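Local atomic coordinates of CrmK (Actinoalloteichus sp. WH1-2216-6, PDB entry 5I1V), a protein that is a flavoenzyme with covalently bound FAD that takes part in shunt product recycling during caerulomycin biosynthesis, probably acting as an oxidase. Residues A29-F34 / D76-L81; R339-S344 / R419-I424; E480-W485 / F495-R500. All blocks are in the same frame, centred on the assembly; numbering follows the deposited sequence.

Contact 1: residues A29-F34 / D76-L81; sequences AQPEYF and DVIVDL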
loop_
_atom_site.group_PDB
_atom_site.type_symbol
_atom_site.label_atom_id
_atom_site.label_comp_id
_atom_site.label_asym_id
_atom_site.label_seq_id
_atom_site.Cartn_x
_atom_site.Cartn_y
_atom_site.Cartn_z
ATOM N N ALA A 29 12.137 6.844 17.920
ATOM C CA ALA A 29 11.867 6.650 19.348
ATOM C C ALA A 29 12.952 5.856 20.067
ATOM O O ALA A 29 13.594 4.976 19.484
ATOM C CB ALA A 29 10.542 5.937 19.500
ATOM N N GLN A 30 13.092 6.064 21.368
ATOM C CA GLN A 30 13.966 5.220 22.160
ATOM C C GLN A 30 13.396 4.868 23.532
ATOM O O GLN A 30 13.972 5.208 24.567
ATOM C CB GLN A 30 15.399 5.791 22.255
ATOM C CG GLN A 30 15.454 7.254 22.459
ATOM C CD GLN A 30 16.886 7.776 22.338
ATOM O OE1 GLN A 30 17.867 7.044 22.619
ATOM N NE2 GLN A 30 17.017 9.035 21.911
ATOM N N PRO A 31 12.262 4.170 23.551
ATOM C CA PRO A 31 11.732 3.784 24.862
ATOM C C PRO A 31 12.525 2.657 25.541
ATOM O O PRO A 31 13.314 1.932 24.917
ATOM C CB PRO A 31 10.315 3.315 24.496
ATOM C CG PRO A 31 10.550 2.651 23.198
ATOM C CD PRO A 31 11.420 3.641 22.479
ATOM N N GLU A 32 12.284 2.494 26.832
ATOM C CA GLU A 32 12.656 1.310 27.564
ATOM C C GLU A 32 12.185 0.048 26.853
ATOM O O GLU A 32 12.905 -0.953 26.757
ATOM C CB GLU A 32 11.963 1.351 28.927
ATOM C CG GLU A 32 12.770 0.793 30.057
ATOM C CD GLU A 32 11.941 0.678 31.332
ATOM O OE1 GLU A 32 11.942 -0.438 31.889
ATOM O OE2 GLU A 32 11.281 1.676 31.735
ATOM N N TYR A 33 10.926 0.083 26.406
ATOM C CA TYR A 33 10.388 -0.988 25.647
ATOM C C TYR A 33 9.195 -0.520 24.845
ATOM O O TYR A 33 8.556 0.490 25.169
ATOM C CB TYR A 33 10.026 -2.191 26.562
ATOM C CG TYR A 33 9.069 -1.924 27.671
ATOM C CD1 TYR A 33 7.715 -2.060 27.497
ATOM C CD2 TYR A 33 9.527 -1.527 28.900
ATOM C CE1 TYR A 33 6.832 -1.846 28.542
ATOM C CE2 TYR A 33 8.670 -1.258 29.928
ATOM C CZ TYR A 33 7.314 -1.429 29.752
ATOM O OH TYR A 33 6.456 -1.147 30.796
ATOM N N PHE A 34 8.899 -1.245 23.784
ATOM C CA PHE A 34 7.594 -1.198 23.120
ATOM C C PHE A 34 6.731 -2.332 23.692
ATOM O O PHE A 34 7.212 -3.481 23.973
ATOM C CB PHE A 34 7.742 -1.400 21.612
ATOM C CG PHE A 34 8.560 -0.340 20.945
ATOM C CD1 PHE A 34 9.925 -0.481 20.831
ATOM C CD2 PHE A 34 7.955 0.783 20.415
ATOM C CE1 PHE A 34 10.681 0.477 20.170
ATOM C CE2 PHE A 34 8.705 1.737 19.768
ATOM C CZ PHE A 34 10.065 1.588 19.676
ATOM N N ASP A 76 9.196 6.623 27.823
ATOM C CA ASP A 76 9.741 5.422 28.399
ATOM C C ASP A 76 9.071 4.155 27.844
ATOM O O ASP A 76 9.708 3.107 27.794
ATOM C CB ASP A 76 9.568 5.415 29.912
ATOM C CG ASP A 76 10.231 6.587 30.596
ATOM O OD1 ASP A 76 11.394 6.914 30.215
ATOM O OD2 ASP A 76 9.576 7.186 31.512
ATOM N N VAL A 77 7.771 4.241 27.508
ATOM C CA VAL A 77 7.033 3.117 27.030
ATOM C C VAL A 77 6.154 3.567 25.918
ATOM O O VAL A 77 5.407 4.532 26.056
ATOM C CB VAL A 77 6.110 2.503 28.120
ATOM C CG1 VAL A 77 5.340 1.298 27.574
ATOM C CG2 VAL A 77 6.897 2.174 29.344
ATOM N N ILE A 78 6.242 2.874 24.792
ATOM C CA ILE A 78 5.328 3.093 23.688
ATOM C C ILE A 78 4.462 1.864 23.499
ATOM O O ILE A 78 4.972 0.754 23.370
ATOM C CB ILE A 78 6.101 3.408 22.402
ATOM C CG1 ILE A 78 6.803 4.714 22.557
ATOM C CG2 ILE A 78 5.149 3.390 21.196
ATOM C CD1 ILE A 78 7.727 5.048 21.385
ATOM N N VAL A 79 3.140 2.037 23.613
ATOM C CA VAL A 79 2.186 0.973 23.398
ATOM C C VAL A 79 1.801 1.012 21.905
ATOM O O VAL A 79 1.189 2.000 21.454
ATOM C CB VAL A 79 0.924 1.178 24.255
ATOM C CG1 VAL A 79 -0.100 0.116 23.948
ATOM C CG2 VAL A 79 1.251 1.137 25.738
ATOM N N ASP A 80 2.145 -0.032 21.156
ATOM C CA ASP A 80 1.933 -0.027 19.717
ATOM C C ASP A 80 0.714 -0.911 19.483
ATOM O O ASP A 80 0.732 -2.078 19.813
ATOM C CB ASP A 80 3.139 -0.543 18.998
ATOM C CG ASP A 80 3.004 -0.533 17.493
ATOM O OD1 ASP A 80 1.983 -0.977 16.943
ATOM O OD2 ASP A 80 3.971 -0.083 16.825
ATOM N N LEU A 81 -0.324 -0.318 18.929
ATOM C CA LEU A 81 -1.634 -1.008 18.712
ATOM C C LEU A 81 -1.798 -1.681 17.355
ATOM O O LEU A 81 -2.894 -2.090 16.997
ATOM C CB LEU A 81 -2.734 0.001 18.949
ATOM C CG LEU A 81 -2.849 0.541 20.372
ATOM C CD1 LEU A 81 -4.139 1.344 20.508
ATOM C CD2 LEU A 81 -2.842 -0.522 21.442
#
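Strands 33-36 and 77-80 run parallel as the central pair of a four-stranded mixed sheet in the FAD binding domain, with 7-9 and 57-60 at its outer sides; the bridges join Tyr33 to Val77 and Phe34 to Ile78. Backbone bonding is sparse. Ile78 N donates a long, weak but fairly straight bond to Tyr33 O (3.3 Å, 163° at the hydrogen). Glu32 N gives Asp76 O a second weak bond, short at 2.8 Å but strongly bent. Between strands, the CA-H of Phe34 points at Ile78 O, with CA and O 3.3 Å apart.

The carboxylates turn to other partners: Glu32 to Lys55 in a salt bridge, and Asp76 OD2 to the backbone N of Arg56.

Apolar packing divides between the two faces of the sheet. On one, Val77 CG2 makes a CH-pi contact over the Tyr33 ring, 4.1 Å from its centroid, while Val77 CG1 meets Tyr33 CE1 at 3.6 Å. Tyr33 CG sits in the crowded position between backbone N and carbonyl carbon (chi1 57°), which lays the ring alongside the valine. On the other, Phe34 and Ile78 lie side by side, and Pro31 CG sits over the centre of the Phe34 ring. Ile78 CD1, carried by a CG1 beside its own backbone N, reaches both Phe34 CE2 and Ala29 CB, the latter at 3.5 Å.

Contact 2: residues R339-S344 / R419-I424; sequences RRKVKS and RWIREI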
loop_
_atom_site.group_PDB
_atom_site.type_symbol
_atom_site.label_atom_id
_atom_site.label_comp_id
_atom_site.label_asym_id
_atom_site.label_seq_id
_atom_site.Cartn_x
_atom_site.Cartn_y
_atom_site.Cartn_z
ATOM N N ARG A 339 12.058 11.733 5.666
ATOM C CA ARG A 339 12.015 12.816 6.651
ATOM C C ARG A 339 11.020 13.862 6.141
ATOM O O ARG A 339 10.950 14.113 4.931
ATOM C CB ARG A 339 13.408 13.382 6.864
ATOM C CG ARG A 339 14.439 12.365 7.312
ATOM C CD ARG A 339 15.867 12.907 7.324
ATOM N NE ARG A 339 16.164 13.733 8.498
ATOM C CZ ARG A 339 16.507 13.256 9.698
ATOM N NH1 ARG A 339 16.588 11.952 9.925
ATOM N NH2 ARG A 339 16.721 14.089 10.704
ATOM N N ARG A 340 10.234 14.449 7.029
ATOM C CA ARG A 340 9.111 15.319 6.613
ATOM C C ARG A 340 8.861 16.448 7.541
ATOM O O ARG A 340 9.121 16.345 8.746
ATOM C CB ARG A 340 7.770 14.557 6.564
ATOM C CG ARG A 340 7.834 13.170 5.986
ATOM C CD ARG A 340 6.508 12.431 6.158
ATOM N NE ARG A 340 6.626 11.081 5.595
ATOM C CZ ARG A 340 6.528 10.805 4.299
ATOM N NH1 ARG A 340 6.695 9.558 3.874
ATOM N NH2 ARG A 340 6.285 11.780 3.419
ATOM N N LYS A 341 8.259 17.513 7.004
ATOM C CA LYS A 341 7.675 18.557 7.791
ATOM C C LYS A 341 6.348 18.972 7.107
ATOM O O LYS A 341 6.289 19.160 5.884
ATOM C CB LYS A 341 8.632 19.730 7.893
ATOM C CG LYS A 341 8.137 20.955 8.646
ATOM C CD LYS A 341 8.016 20.744 10.130
ATOM C CE LYS A 341 7.488 21.987 10.845
ATOM N NZ LYS A 341 6.726 21.649 12.097
ATOM N N VAL A 342 5.279 19.090 7.886
ATOM C CA VAL A 342 3.967 19.477 7.331
ATOM C C VAL A 342 3.444 20.700 8.065
ATOM O O VAL A 342 3.792 20.953 9.219
ATOM C CB VAL A 342 2.909 18.367 7.382
ATOM C CG1 VAL A 342 3.322 17.178 6.513
ATOM C CG2 VAL A 342 2.620 17.991 8.849
ATOM N N LYS A 343 2.661 21.504 7.357
ATOM C CA LYS A 343 1.945 22.601 7.956
ATOM C C LYS A 343 0.526 22.647 7.340
ATOM O O LYS A 343 0.254 22.047 6.318
ATOM C CB LYS A 343 2.693 23.934 7.713
ATOM C CG LYS A 343 4.095 23.994 8.300
ATOM C CD LYS A 343 4.734 25.353 8.085
ATOM C CE LYS A 343 6.036 25.482 8.833
ATOM N NZ LYS A 343 5.826 26.098 10.176
ATOM N N SER A 344 -0.339 23.401 7.963
ATOM C CA SER A 344 -1.735 23.419 7.668
ATOM C C SER A 344 -2.273 24.825 7.870
ATOM O O SER A 344 -1.792 25.545 8.746
ATOM C CB SER A 344 -2.398 22.417 8.625
ATOM O OG SER A 344 -3.673 22.808 9.017
ATOM N N ARG A 419 13.900 25.249 6.649
ATOM C CA ARG A 419 13.889 26.687 6.379
ATOM C C ARG A 419 12.923 27.025 5.242
ATOM O O ARG A 419 12.167 27.962 5.387
ATOM C CB ARG A 419 15.301 27.268 6.175
ATOM C CG ARG A 419 15.300 28.776 5.966
ATOM C CD ARG A 419 16.706 29.424 5.964
ATOM N NE ARG A 419 17.640 28.742 5.063
ATOM C CZ ARG A 419 18.585 27.867 5.434
ATOM N NH1 ARG A 419 18.776 27.532 6.716
ATOM N NH2 ARG A 419 19.357 27.312 4.503
ATOM N N TRP A 420 12.875 26.239 4.172
ATOM C CA TRP A 420 12.002 26.558 3.021
ATOM C C TRP A 420 10.497 26.582 3.386
ATOM O O TRP A 420 9.779 27.540 3.066
ATOM C CB TRP A 420 12.231 25.580 1.866
ATOM C CG TRP A 420 11.381 25.917 0.667
ATOM C CD1 TRP A 420 11.691 26.807 -0.332
ATOM C CD2 TRP A 420 10.057 25.439 0.378
ATOM N NE1 TRP A 420 10.634 26.894 -1.236
ATOM C CE2 TRP A 420 9.632 26.059 -0.820
ATOM C CE3 TRP A 420 9.193 24.521 1.005
ATOM C CZ2 TRP A 420 8.390 25.804 -1.385
ATOM C CZ3 TRP A 420 7.943 24.289 0.447
ATOM C CH2 TRP A 420 7.563 24.916 -0.743
ATOM N N ILE A 421 10.040 25.548 4.108
ATOM C CA ILE A 421 8.628 25.453 4.460
ATOM C C ILE A 421 8.252 26.492 5.515
ATOM O O ILE A 421 7.159 27.034 5.483
ATOM C CB ILE A 421 8.229 24.013 4.883
ATOM C CG1 ILE A 421 6.712 23.905 4.940
ATOM C CG2 ILE A 421 8.886 23.565 6.206
ATOM C CD1 ILE A 421 6.206 22.460 5.054
ATOM N N ARG A 422 9.164 26.811 6.436
ATOM C CA ARG A 422 8.874 27.816 7.431
ATOM C C ARG A 422 8.709 29.205 6.841
ATOM O O ARG A 422 7.823 29.966 7.243
ATOM C CB ARG A 422 9.936 27.828 8.493
ATOM C CG ARG A 422 9.750 26.696 9.490
ATOM C CD ARG A 422 11.018 26.469 10.270
ATOM N NE ARG A 422 10.794 25.469 11.282
ATOM C CZ ARG A 422 11.763 24.884 11.960
ATOM N NH1 ARG A 422 13.037 25.210 11.742
ATOM N NH2 ARG A 422 11.443 23.985 12.869
ATOM N N GLU A 423 9.573 29.510 5.883
ATOM C CA GLU A 423 9.579 30.838 5.257
ATOM C C GLU A 423 8.398 31.033 4.310
ATOM O O GLU A 423 7.746 32.082 4.359
ATOM C CB GLU A 423 10.926 31.079 4.571
ATOM C CG GLU A 423 12.009 31.324 5.617
ATOM C CD GLU A 423 13.363 31.776 5.068
ATOM O OE1 GLU A 423 13.601 31.662 3.836
ATOM O OE2 GLU A 423 14.218 32.191 5.903
ATOM N N ILE A 424 8.075 30.022 3.497
ATOM C CA ILE A 424 6.905 30.159 2.623
ATOM C C ILE A 424 5.637 30.371 3.433
ATOM O O ILE A 424 4.809 31.207 3.070
ATOM C CB ILE A 424 6.721 29.029 1.608
ATOM C CG1 ILE A 424 5.541 29.350 0.675
ATOM C CG2 ILE A 424 6.511 27.652 2.269
ATOM C CD1 ILE A 424 5.436 28.406 -0.519
HETATM O O HOH W 1 6.296 28.917 9.581
#
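Strand 339-347 of the eight-stranded antiparallel sheet and helix 414-428 pack almost parallel here: the axes of the two short segments are 9.3 Å apart and 6° from alignment. The tight part is built on Ile421, whose side chain enters between those of Lys341 and Lys343. Its CD1 ends 3.4 Å from Lys341 O, and its CG2, in the crowded position between backbone N and carbonyl carbon, meets Lys341 CG at 3.7 Å. Lys343 crosses it obliquely, CD lying 4.0 Å from Ile421 CG1.

The looser side is polar and lies toward partly exposed Arg422. The extended chain of Lys343 lays CE 4.0 Å from Arg422 CG, and the bend at chi4 (-93°) then turns NZ toward a water. That water accepts from Lys343 NZ (2.9 Å) and donates to Arg422 O (3.0 Å). Asp451 pairs with both lysines and Asp453 with Lys343 and Arg422. An alanine in place of Lys343 would remove the amine and its methylenes, and would probably loosen the packing on Ile421 and leave Asp451 and Asp453 short of a cationic partner. The lysines thus offer methylenes to Ile421 and send their charges to carboxylates, which probably offset the repulsion among neighbouring cations and help keep the buried amines protonated.

Contact 3: residues E480-W485 / F495-R500; sequences EIKSRW and FSIRPR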
loop_
_atom_site.group_PDB
_atom_site.type_symbol
_atom_site.label_atom_id
_atom_site.label_comp_id
_atom_site.label_asym_id
_atom_site.label_seq_id
_atom_site.Cartn_x
_atom_site.Cartn_y
_atom_site.Cartn_z
ATOM N N GLU A 480 -11.508 21.156 30.420
ATOM C CA GLU A 480 -12.381 20.655 31.481
ATOM C C GLU A 480 -12.581 19.137 31.397
ATOM O O GLU A 480 -12.637 18.416 32.386
ATOM C CB GLU A 480 -13.739 21.394 31.412
ATOM C CG GLU A 480 -14.874 20.736 32.163
ATOM C CD GLU A 480 -16.228 21.419 31.901
ATOM O OE1 GLU A 480 -16.411 22.056 30.838
ATOM O OE2 GLU A 480 -17.131 21.304 32.750
ATOM N N ILE A 481 -12.748 18.625 30.196
ATOM C CA ILE A 481 -12.933 17.197 30.057
ATOM C C ILE A 481 -11.588 16.493 30.417
ATOM O O ILE A 481 -11.568 15.465 31.075
ATOM C CB ILE A 481 -13.433 16.870 28.637
ATOM C CG1 ILE A 481 -14.792 17.507 28.447
ATOM C CG2 ILE A 481 -13.489 15.369 28.398
ATOM C CD1 ILE A 481 -15.311 17.527 27.015
ATOM N N LYS A 482 -10.490 17.058 29.967
ATOM C CA LYS A 482 -9.163 16.554 30.268
ATOM C C LYS A 482 -8.962 16.401 31.764
ATOM O O LYS A 482 -8.501 15.380 32.274
ATOM C CB LYS A 482 -8.118 17.500 29.664
ATOM C CG LYS A 482 -6.681 17.299 30.166
ATOM C CD LYS A 482 -6.054 16.062 29.522
ATOM C CE LYS A 482 -4.677 15.781 30.099
ATOM N NZ LYS A 482 -4.017 14.705 29.327
ATOM N N SER A 483 -9.368 17.436 32.472
ATOM C CA SER A 483 -9.188 17.496 33.879
ATOM C C SER A 483 -10.086 16.476 34.589
ATOM O O SER A 483 -9.721 15.954 35.630
ATOM C CB SER A 483 -9.387 18.936 34.343
ATOM O OG SER A 483 -9.722 18.945 35.682
ATOM N N ARG A 484 -11.229 16.139 34.007
ATOM C CA ARG A 484 -12.090 15.154 34.612
ATOM C C ARG A 484 -11.594 13.737 34.352
ATOM O O ARG A 484 -11.729 12.844 35.196
ATOM C CB ARG A 484 -13.498 15.331 34.043
ATOM C CG ARG A 484 -14.513 14.260 34.380
ATOM C CD ARG A 484 -15.941 14.824 34.250
ATOM N NE ARG A 484 -16.852 14.016 33.430
ATOM C CZ ARG A 484 -17.476 12.896 33.812
ATOM N NH1 ARG A 484 -17.279 12.396 35.023
ATOM N NH2 ARG A 484 -18.298 12.264 32.966
ATOM N N TRP A 485 -11.067 13.500 33.157
ATOM C CA TRP A 485 -10.840 12.107 32.717
ATOM C C TRP A 485 -9.374 11.639 32.770
ATOM O O TRP A 485 -9.113 10.437 32.843
ATOM C CB TRP A 485 -11.422 11.925 31.323
ATOM C CG TRP A 485 -12.881 11.740 31.310
ATOM C CD1 TRP A 485 -13.810 12.639 30.917
ATOM C CD2 TRP A 485 -13.597 10.571 31.711
ATOM N NE1 TRP A 485 -15.053 12.125 31.067
ATOM C CE2 TRP A 485 -14.958 10.840 31.508
ATOM C CE3 TRP A 485 -13.220 9.311 32.146
ATOM C CZ2 TRP A 485 -15.946 9.924 31.779
ATOM C CZ3 TRP A 485 -14.221 8.394 32.449
ATOM C CH2 TRP A 485 -15.564 8.705 32.245
ATOM N N PHE A 495 1.618 19.295 22.154
ATOM C CA PHE A 495 0.323 19.909 21.906
ATOM C C PHE A 495 -0.821 19.203 22.605
ATOM O O PHE A 495 -1.934 19.268 22.143
ATOM C CB PHE A 495 0.044 19.967 20.416
ATOM C CG PHE A 495 0.738 21.098 19.679
ATOM C CD1 PHE A 495 1.348 22.157 20.341
ATOM C CD2 PHE A 495 0.685 21.144 18.296
ATOM C CE1 PHE A 495 1.916 23.205 19.628
ATOM C CE2 PHE A 495 1.266 22.203 17.584
ATOM C CZ PHE A 495 1.869 23.220 18.252
ATOM N N SER A 496 -0.578 18.587 23.744
ATOM C CA SER A 496 -1.665 17.960 24.463
ATOM C C SER A 496 -2.520 18.997 25.172
ATOM O O SER A 496 -2.034 20.071 25.507
ATOM C CB SER A 496 -1.179 16.886 25.414
ATOM O OG SER A 496 -0.340 17.368 26.441
ATOM N N ILE A 497 -3.790 18.672 25.351
ATOM C CA ILE A 497 -4.712 19.572 26.074
ATOM C C ILE A 497 -4.140 19.771 27.474
ATOM O O ILE A 497 -4.007 18.808 28.225
ATOM C CB ILE A 497 -6.150 18.999 26.189
ATOM C CG1 ILE A 497 -6.746 18.578 24.820
ATOM C CG2 ILE A 497 -7.062 19.949 26.903
ATOM C CD1 ILE A 497 -6.717 19.658 23.819
ATOM N N ARG A 498 -3.840 21.003 27.855
ATOM C CA ARG A 498 -3.275 21.247 29.203
ATOM C C ARG A 498 -4.362 21.206 30.274
ATOM O O ARG A 498 -5.481 21.658 30.052
ATOM C CB ARG A 498 -2.570 22.603 29.301
ATOM C CG ARG A 498 -1.457 22.851 28.287
ATOM C CD ARG A 498 -0.465 21.720 28.253
ATOM N NE ARG A 498 0.809 22.095 27.632
ATOM C CZ ARG A 498 1.233 21.718 26.428
ATOM N NH1 ARG A 498 0.483 20.967 25.627
ATOM N NH2 ARG A 498 2.433 22.107 26.024
ATOM N N PRO A 499 -4.039 20.703 31.451
ATOM C CA PRO A 499 -5.154 20.633 32.397
ATOM C C PRO A 499 -5.581 22.064 32.827
ATOM O O PRO A 499 -4.735 22.962 32.928
ATOM C CB PRO A 499 -4.576 19.839 33.574
ATOM C CG PRO A 499 -3.314 19.199 33.030
ATOM C CD PRO A 499 -2.796 20.201 32.040
ATOM N N ARG A 500 -6.893 22.241 33.002
ATOM C CA ARG A 500 -7.505 23.508 33.473
ATOM C C ARG A 500 -6.596 24.355 34.375
ATOM O O ARG A 500 -6.023 25.390 33.998
ATOM C CB ARG A 500 -8.785 23.184 34.251
ATOM C CG ARG A 500 -10.070 23.249 33.449
ATOM C CD ARG A 500 -11.285 23.183 34.374
ATOM N NE ARG A 500 -10.998 22.310 35.517
ATOM C CZ ARG A 500 -11.904 21.591 36.181
ATOM N NH1 ARG A 500 -13.200 21.640 35.860
ATOM N NH2 ARG A 500 -11.503 20.816 37.198
ATOM O OXT ARG A 500 -6.408 23.999 35.539
HETATM O O HOH W 2 -4.129 16.186 27.114
#
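Lys482 sets CG anti to its backbone N (chi1 166°) and then bends at chi2 (76°), so that its aliphatic chain passes alongside the carbonyl of Ile497; CG and CE are both 3.6 Å from Ile497 O. At the far end of the contact Arg500 is bent at chi3 (-35°), which brings its guanidinium across the helix surface to Ser483, whose OG is anti to the backbone N.

There the hydroxyl lies over one face of the guanidinium. Ser483 OG and Arg500 NH2 are only 3.0 Å apart, yet the angle is too poor for a hydrogen bond, so this is a polar contact by proximity. Arg500 CG also packs 4.0 Å from Glu480 N. The carboxylate of Glu480 runs alongside without touching the guanidinium and forms its salt bridge with Arg477.

Through these pairs the C-terminal tail lies back along helix 475-485, in the berberine-like region. Ile497 faces the helix with CG2, 3.8 Å from Lys482 CB, and the side chain also touches Tyr471, Tyr475 and Gln479.

Lys482 NZ is richly engaged for a buried charge. It donates to a water at 2.7 Å; the water lies 2.9 Å from Ile497 O, to which it can donate, though other acceptors compete for its protons. NZ also meets Asp486 in a salt bridge and the carbonyls of Asn193 and Phe491. Next to Ile497, Arg498 curls back on the tail: its NH1 donates within the guanidinium plane to a lone pair of Ser496 O at 2.7 Å, while NH2 bonds to Ala494 O.

In the fold
Contacts 1 and 2 are mostly buried, whereas contact 3 is only partly so, with its outer end at the exposed chain terminus. None shares a helix or strand with another, and their centres lie 23 to 29 Å apart, the closest approach being about 8 Å between nearest atoms of contacts 2 and 3. Contact 1 joins two strands of one sheet and alone has direct hydrogen bonds across its segments, both weak. Contact 2 sets a helix against a different sheet, and contact 3 a tail against a helix; in each a water sits between a lysine amine and a backbone carbonyl. Leu81, ending segment 76-81, touches FAD; the side chains of Val342 and Lys482 are about 7 and 10 Å from it.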